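Local coordinates for protein enoyl-CoA hydratase (Mycobacterium tuberculosis, PDB 5KJP) that probably catalyses the reversible hydration of the double bond of 2-enoyl-CoA thioesters in fatty acid metabolism, as a member of the crotonase superfamily, at residues Ile28-Pro33 and Arg45-Ala50. Sequence-based numbering, arbitrary orientation.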
ATOM      1  N   ILE A  28     -11.837  13.374 -23.162  1.00 14.19           N
ATOM      2  CA  ILE A  28     -12.692  12.282 -23.616  1.00 14.43           C
ATOM      3  C   ILE A  28     -13.942  12.236 -22.750  1.00 19.68           C
ATOM      4  O   ILE A  28     -13.854  12.082 -21.529  1.00 16.90           O
ATOM      5  CB  ILE A  28     -11.964  10.922 -23.532  1.00 13.86           C
ATOM      6  CG1 ILE A  28     -10.585  11.008 -24.199  1.00 17.31           C
ATOM      7  CG2 ILE A  28     -12.820   9.809 -24.141  1.00 18.52           C
ATOM      8  CD1 ILE A  28      -9.612   9.929 -23.742  1.00 14.73           C
ATOM      9  N   THR A  29     -15.104  12.374 -23.380  1.00 16.08           N
ATOM     10  CA  THR A  29     -16.357  12.436 -22.639  1.00 15.80           C
ATOM     11  C   THR A  29     -17.315  11.333 -23.053  1.00 19.05           C
ATOM     12  O   THR A  29     -17.743  11.275 -24.210  1.00 21.34           O
ATOM     13  CB  THR A  29     -17.042  13.800 -22.844  1.00 22.04           C
ATOM     14  OG1 THR A  29     -16.142  14.841 -22.446  1.00 22.88           O
ATOM     15  CG2 THR A  29     -18.322  13.890 -22.025  1.00 20.10           C
ATOM     16  N   ILE A  30     -17.652  10.449 -22.116  1.00 14.83           N
ATOM     17  CA  ILE A  30     -18.695   9.473 -22.387  1.00 16.26           C
ATOM     18  C   ILE A  30     -20.015  10.223 -22.496  1.00 16.94           C
ATOM     19  O   ILE A  30     -20.366  11.025 -21.622  1.00 19.43           O
ATOM     20  CB  ILE A  30     -18.778   8.373 -21.309  1.00 16.96           C
ATOM     21  CG1 ILE A  30     -17.421   7.677 -21.156  1.00 17.17           C
ATOM     22  CG2 ILE A  30     -19.863   7.365 -21.677  1.00 16.88           C
ATOM     23  CD1 ILE A  30     -17.315   6.804 -19.896  1.00 22.20           C
ATOM     24  N   ASN A  31     -20.731   9.969 -23.585  1.00 17.12           N
ATOM     25  CA  ASN A  31     -21.881  10.779 -23.958  1.00 21.08           C
ATOM     26  C   ASN A  31     -23.144   9.927 -24.098  1.00 20.30           C
ATOM     27  O   ASN A  31     -23.738   9.843 -25.172  1.00 19.94           O
ATOM     28  CB  ASN A  31     -21.585  11.532 -25.265  1.00 20.78           C
ATOM     29  CG  ASN A  31     -22.673  12.531 -25.638  1.00 27.74           C
ATOM     30  OD1 ASN A  31     -23.315  13.128 -24.772  1.00 27.76           O
ATOM     31  ND2 ASN A  31     -22.892  12.706 -26.937  1.00 24.98           N
ATOM     32  N   ARG A  32     -23.525   9.281 -23.000  1.00 20.44           N
ATOM     33  CA  ARG A  32     -24.795   8.568 -22.898  1.00 21.98           C
ATOM     34  C   ARG A  32     -25.500   8.926 -21.589  1.00 24.69           C
ATOM     35  O   ARG A  32     -25.809   8.033 -20.791  1.00 25.90           O
ATOM     36  CB  ARG A  32     -24.582   7.052 -22.950  1.00 18.36           C
ATOM     37  CG  ARG A  32     -23.926   6.531 -24.220  1.00 22.68           C
ATOM     38  CD  ARG A  32     -23.947   5.003 -24.228  1.00 22.89           C
ATOM     39  NE  ARG A  32     -25.290   4.461 -24.432  1.00 23.01           N
ATOM     40  CZ  ARG A  32     -25.754   3.361 -23.843  1.00 26.51           C
ATOM     41  NH1 ARG A  32     -24.987   2.684 -22.994  1.00 20.43           N
ATOM     42  NH2 ARG A  32     -26.991   2.940 -24.098  1.00 23.60           N
ATOM     43  N   PRO A  33     -25.764  10.224 -21.362  1.00 34.85           N
ATOM     44  CA  PRO A  33     -26.281  10.651 -20.055  1.00 32.93           C
ATOM     45  C   PRO A  33     -27.613   9.991 -19.692  1.00 36.53           C
ATOM     46  O   PRO A  33     -27.852   9.714 -18.515  1.00 39.44           O
ATOM     47  CB  PRO A  33     -26.443  12.165 -20.217  1.00 44.16           C
ATOM     48  CG  PRO A  33     -26.578  12.382 -21.692  1.00 50.76           C
ATOM     49  CD  PRO A  33     -25.716  11.337 -22.330  1.00 44.31           C
ATOM     50  N   ARG A  45     -15.697   0.830 -27.831  1.00 20.17           N
ATOM     51  CA  ARG A  45     -14.897   1.133 -29.018  1.00 21.55           C
ATOM     52  C   ARG A  45     -14.417   2.580 -29.027  1.00 23.58           C
ATOM     53  O   ARG A  45     -13.270   2.858 -29.380  1.00 19.86           O
ATOM     54  CB  ARG A  45     -15.692   0.855 -30.295  1.00 22.86           C
ATOM     55  CG  ARG A  45     -14.904   1.127 -31.572  1.00 29.03           C
ATOM     56  CD  ARG A  45     -13.692   0.208 -31.676  1.00 44.07           C
ATOM     57  NE  ARG A  45     -12.765   0.605 -32.736  1.00 55.04           N
ATOM     58  CZ  ARG A  45     -12.909   0.290 -34.020  1.00 59.97           C
ATOM     59  NH1 ARG A  45     -13.947  -0.433 -34.419  1.00 59.77           N
ATOM     60  NH2 ARG A  45     -12.012   0.699 -34.909  1.00 64.37           N
ATOM     61  N   GLY A  46     -15.306   3.495 -28.649  1.00 22.29           N
ATOM     62  CA  GLY A  46     -14.983   4.913 -28.615  1.00 20.87           C
ATOM     63  C   GLY A  46     -13.844   5.222 -27.662  1.00 23.09           C
ATOM     64  O   GLY A  46     -12.952   6.014 -27.977  1.00 20.49           O
ATOM     65  N   LEU A  47     -13.872   4.589 -26.492  1.00 16.55           N
ATOM     66  CA  LEU A  47     -12.805   4.743 -25.507  1.00 18.36           C
ATOM     67  C   LEU A  47     -11.480   4.201 -26.034  1.00 16.27           C
ATOM     68  O   LEU A  47     -10.434   4.828 -25.857  1.00 15.72           O
ATOM     69  CB  LEU A  47     -13.179   4.039 -24.196  1.00 16.29           C
ATOM     70  CG  LEU A  47     -14.317   4.698 -23.413  1.00 17.17           C
ATOM     71  CD1 LEU A  47     -14.716   3.867 -22.195  1.00 18.27           C
ATOM     72  CD2 LEU A  47     -13.915   6.108 -23.000  1.00 17.03           C
ATOM     73  N   ALA A  48     -11.528   3.037 -26.680  1.00 16.68           N
ATOM     74  CA  ALA A  48     -10.323   2.420 -27.223  1.00 20.06           C
ATOM     75  C   ALA A  48      -9.709   3.304 -28.307  1.00 22.54           C
ATOM     76  O   ALA A  48      -8.493   3.505 -28.341  1.00 19.32           O
ATOM     77  CB  ALA A  48     -10.634   1.036 -27.775  1.00 23.68           C
ATOM     78  N   ASP A  49     -10.559   3.838 -29.181  1.00 19.98           N
ATOM     79  CA  ASP A  49     -10.106   4.731 -30.240  1.00 19.17           C
ATOM     80  C   ASP A  49      -9.449   5.987 -29.669  1.00 23.13           C
ATOM     81  O   ASP A  49      -8.434   6.456 -30.187  1.00 20.07           O
ATOM     82  CB  ASP A  49     -11.272   5.130 -31.146  1.00 21.17           C
ATOM     83  CG  ASP A  49     -11.752   3.989 -32.038  1.00 35.03           C
ATOM     84  OD1 ASP A  49     -11.028   2.975 -32.185  1.00 29.36           O
ATOM     85  OD2 ASP A  49     -12.859   4.119 -32.602  1.00 34.31           O
ATOM     86  N   ALA A  50     -10.035   6.530 -28.603  1.00 22.87           N
ATOM     87  CA  ALA A  50      -9.503   7.732 -27.959  1.00 18.82           C
ATOM     88  C   ALA A  50      -8.118   7.480 -27.360  1.00 19.25           C
ATOM     89  O   ALA A  50      -7.220   8.318 -27.471  1.00 17.18           O
ATOM     90  CB  ALA A  50     -10.469   8.226 -26.882  1.00 15.79           C
TER
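Ile28 meets the helix with both of its branches. Its CD1 lies 3.7 Å from CB of Ala50, and its CG2 is 3.9 Å from that same methyl, so Ala50 CB sits against the fork of the isoleucine. CG2 also touches Leu47 one helical turn back, 4.0 Å from CD2. The torsion accounts for the fork: with chi1 at -50°, CG2 stands opposite the backbone N and CG1 opposite the carbonyl carbon, which turns both prongs to the Ala50 methyl, and of the two branches CG2 alone also meets Leu47. Farther along the strand, Ile30 makes a looser contact, CG1 to Leu47 CD2 at 4.3 Å. That one leucine methyl therefore bears on both isoleucines.

All of this is apolar packing of buried side chains. Strand 25-30, helix 41-56 and strand 62-67 form a beta-alpha-beta unit of the crotonase fold, and here the helix packs on the sheet face, its local axis 9.7 Å from that of the strand and almost exactly antiparallel to it (176°). Strand 62-67 pairs in parallel with 25-30: backbone hydrogen bonds link Ile28 with Ile64 and Thr66, and Ile30 with Thr66. Its Leu65 touches both Ile28 and Leu47. On the other side of 25-30 in the sheet, strand 17-22 adds Val19 against Ala50.

Arg45 NE bonds Asp49 OD1 at 3.0 Å in a salt bridge between residues one turn apart, reaching the syn side of the carboxylate from 27° out of its plane; neither residue contacts 28-33. Past the strand end, Arg32 forms a salt bridge with Asp77. It also donates to the carbonyl of Ala38, which ties the chain after the strand to the segment leading into the helix.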